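PDB 3K69: putative transcription regulator, which probably binds DNA as a two-fold dimer, through winged helix-turn-helix domains of the Rrf2 type, to regulate transcription. Local coordinates for the interface of chains A and B. Sequence-based numbering; all coordinates share one arbitrary frame. Chains: chain A/B, Putative transcription regulator.

The interface of chains A and B. Residues chain A 79, 134-135, 143, 153; chain B 123, 126-127.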
ATOM      1  N   LEU A  79     -15.259   1.561  -8.007  1.00 15.38           N
ATOM      2  CA  LEU A  79     -14.467   0.793  -7.069  1.00 15.23           C
ATOM      3  C   LEU A  79     -13.423   1.652  -6.356  1.00 13.69           C
ATOM      4  O   LEU A  79     -13.139   1.452  -5.220  1.00 14.87           O
ATOM      5  CB  LEU A  79     -13.816  -0.394  -7.795  1.00 19.52           C
ATOM      6  CG  LEU A  79     -13.525  -1.673  -7.012  1.00 25.82           C
ATOM      7  CD1 LEU A  79     -14.783  -2.307  -6.404  1.00 21.29           C
ATOM      8  CD2 LEU A  79     -12.853  -2.600  -8.011  1.00 16.31           C
ATOM      9  N   TYR A 134      -5.636   2.839 -10.065  1.00 18.66           N
ATOM     10  CA  TYR A 134      -5.971   1.496 -10.548  1.00 19.08           C
ATOM     11  C   TYR A 134      -7.463   1.155 -10.297  1.00 19.07           C
ATOM     12  O   TYR A 134      -8.184   0.747 -11.223  1.00 20.64           O
ATOM     13  CB  TYR A 134      -5.060   0.416  -9.936  1.00 19.53           C
ATOM     14  CG  TYR A 134      -5.543  -0.974 -10.254  1.00 15.39           C
ATOM     15  CD1 TYR A 134      -5.349  -1.516 -11.533  1.00 18.07           C
ATOM     16  CD2 TYR A 134      -6.289  -1.692  -9.341  1.00 19.54           C
ATOM     17  CE1 TYR A 134      -5.837  -2.740 -11.853  1.00 18.48           C
ATOM     18  CE2 TYR A 134      -6.753  -2.944  -9.652  1.00 19.96           C
ATOM     19  CZ  TYR A 134      -6.526  -3.457 -10.918  1.00 21.07           C
ATOM     20  OH  TYR A 134      -7.016  -4.690 -11.251  1.00 19.89           O
ATOM     21  N   TYR A 135      -7.917   1.343  -9.063  1.00 18.59           N
ATOM     22  CA  TYR A 135      -9.286   1.000  -8.690  1.00 18.64           C
ATOM     23  C   TYR A 135     -10.314   1.893  -9.368  1.00 18.22           C
ATOM     24  O   TYR A 135     -11.387   1.419  -9.714  1.00 19.38           O
ATOM     25  CB  TYR A 135      -9.464   1.045  -7.188  1.00 18.78           C
ATOM     26  CG  TYR A 135      -8.594   0.083  -6.400  1.00 19.94           C
ATOM     27  CD1 TYR A 135      -9.007  -1.221  -6.181  1.00 18.29           C
ATOM     28  CD2 TYR A 135      -7.419   0.496  -5.811  1.00 16.76           C
ATOM     29  CE1 TYR A 135      -8.272  -2.063  -5.439  1.00 23.21           C
ATOM     30  CE2 TYR A 135      -6.655  -0.370  -5.072  1.00 22.26           C
ATOM     31  CZ  TYR A 135      -7.087  -1.653  -4.895  1.00 22.02           C
ATOM     32  OH  TYR A 135      -6.389  -2.547  -4.145  1.00 18.08           O
ATOM     33  N   LEU A 143     -16.325  -5.970 -10.525  1.00 20.74           N
ATOM     34  CA  LEU A 143     -15.885  -6.862  -9.466  1.00 18.76           C
ATOM     35  C   LEU A 143     -16.782  -8.081  -9.417  1.00 17.84           C
ATOM     36  O   LEU A 143     -16.308  -9.195  -9.308  1.00 17.76           O
ATOM     37  CB  LEU A 143     -15.788  -6.163  -8.103  1.00 16.20           C
ATOM     38  CG  LEU A 143     -15.092  -6.934  -6.953  1.00 21.99           C
ATOM     39  CD1 LEU A 143     -14.426  -5.961  -5.984  1.00 19.37           C
ATOM     40  CD2 LEU A 143     -16.050  -7.874  -6.211  1.00 16.76           C
ATOM     41  N   PHE A 153      -9.882  -9.657 -13.928  1.00 17.58           N
ATOM     42  CA  PHE A 153      -8.901  -8.614 -13.607  1.00 17.91           C
ATOM     43  C   PHE A 153      -7.534  -8.931 -14.157  1.00 18.20           C
ATOM     44  O   PHE A 153      -6.833  -8.017 -14.598  1.00 16.34           O
ATOM     45  CB  PHE A 153      -8.821  -8.331 -12.091  1.00 18.40           C
ATOM     46  CG  PHE A 153     -10.021  -7.645 -11.562  1.00 15.84           C
ATOM     47  CD1 PHE A 153     -10.360  -6.367 -12.003  1.00 13.86           C
ATOM     48  CD2 PHE A 153     -10.797  -8.231 -10.566  1.00 23.49           C
ATOM     49  CE1 PHE A 153     -11.501  -5.731 -11.521  1.00 20.34           C
ATOM     50  CE2 PHE A 153     -11.922  -7.584 -10.071  1.00 17.16           C
ATOM     51  CZ  PHE A 153     -12.270  -6.337 -10.543  1.00 23.11           C
TER
ATOM     52  N   LEU B 123      -7.404  -8.730  -7.683  1.00 13.30           N
ATOM     53  CA  LEU B 123      -7.551  -7.293  -7.606  1.00 14.08           C
ATOM     54  C   LEU B 123      -6.347  -6.591  -6.888  1.00 16.60           C
ATOM     55  O   LEU B 123      -5.698  -5.705  -7.458  1.00 11.70           O
ATOM     56  CB  LEU B 123      -8.872  -6.934  -6.945  1.00 12.92           C
ATOM     57  CG  LEU B 123      -9.240  -5.435  -6.935  1.00 16.96           C
ATOM     58  CD1 LEU B 123      -9.529  -4.877  -8.327  1.00 12.26           C
ATOM     59  CD2 LEU B 123     -10.368  -5.102  -5.936  1.00 14.17           C
ATOM     60  N   VAL B 126      -2.877  -7.222  -8.764  1.00 17.63           N
ATOM     61  CA  VAL B 126      -2.709  -6.343  -9.911  1.00 14.86           C
ATOM     62  C   VAL B 126      -2.441  -4.884  -9.469  1.00 18.34           C
ATOM     63  O   VAL B 126      -1.572  -4.197 -10.037  1.00 15.46           O
ATOM     64  CB  VAL B 126      -3.939  -6.443 -10.886  1.00 13.68           C
ATOM     65  CG1 VAL B 126      -3.804  -5.449 -12.008  1.00 13.49           C
ATOM     66  CG2 VAL B 126      -4.052  -7.917 -11.453  1.00 10.16           C
ATOM     67  N   ALA B 127      -3.218  -4.410  -8.482  1.00 17.20           N
ATOM     68  CA  ALA B 127      -3.093  -3.055  -7.979  1.00 17.21           C
ATOM     69  C   ALA B 127      -1.696  -2.879  -7.420  1.00 16.20           C
ATOM     70  O   ALA B 127      -1.078  -1.867  -7.655  1.00 16.79           O
ATOM     71  CB  ALA B 127      -4.165  -2.751  -6.861  1.00 15.96           C
TER
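A:Tyr134 lies against one turn of the partner's long helix, touching B:Leu123, B:Val126 and B:Ala127 together. One face of its ring takes the backbone of B:Ala127, whose CA stands 3.7 Å above the plane and toward the rim. The methyl CB of the same alanine reaches A:Tyr134 CD2 at 3.4 Å. At the far end of the ring, B:Val126 crosses at about a right angle and sets CG1 3.4 Å from both CE1 and the phenolic OH of A:Tyr134. The third neighbour, B:Leu123, comes in obliquely, its CD1 3.6 Å from A:Tyr134 CE2.

B:Leu123 is the knob of the patch. Its CG points away from the backbone N (chi1 -173°), which carries the forked end off the helix and in among side chains of chain A. CD1 sits over the centre of the A:Phe153 ring, 3.8 Å from the centroid, a CH-pi contact. The other branch, CD2, meets A:Tyr135 at the ring edge, in plane, 3.7 Å from CE1. A:Leu79 comes tip to tip with this leucine, while A:Leu143 crosses it at about a right angle, CD1 to B:Leu123 CD2 at 4.1 Å.

Within chain A, A:Tyr134 CD2 stands over the centre of the A:Tyr135 ring, an arrangement likely to steady both rings; A:Tyr135 also meets the methyl of B:Ala127 with its hydroxyl end. Were A:Tyr134 an alanine, B:Val126 and B:Ala127 would probably lose the ring they pack on, B:Leu123 CD1 one of its neighbours, and A:Tyr135 would be freer to turn.

The tyrosine pair belongs to the end of helix 111-136 in chain A, and the partner residues to the middle of the same helix in chain B. A:Leu79, A:Leu143 and A:Phe153, from helices 79-86, 140-148 and 152-160, contribute further walls around B:Leu123. The patch is one part of what is probably the dimer interface, built on the paired long helices as is usual for this family of regulators, and the two-fold axis repeats it with the chains exchanged.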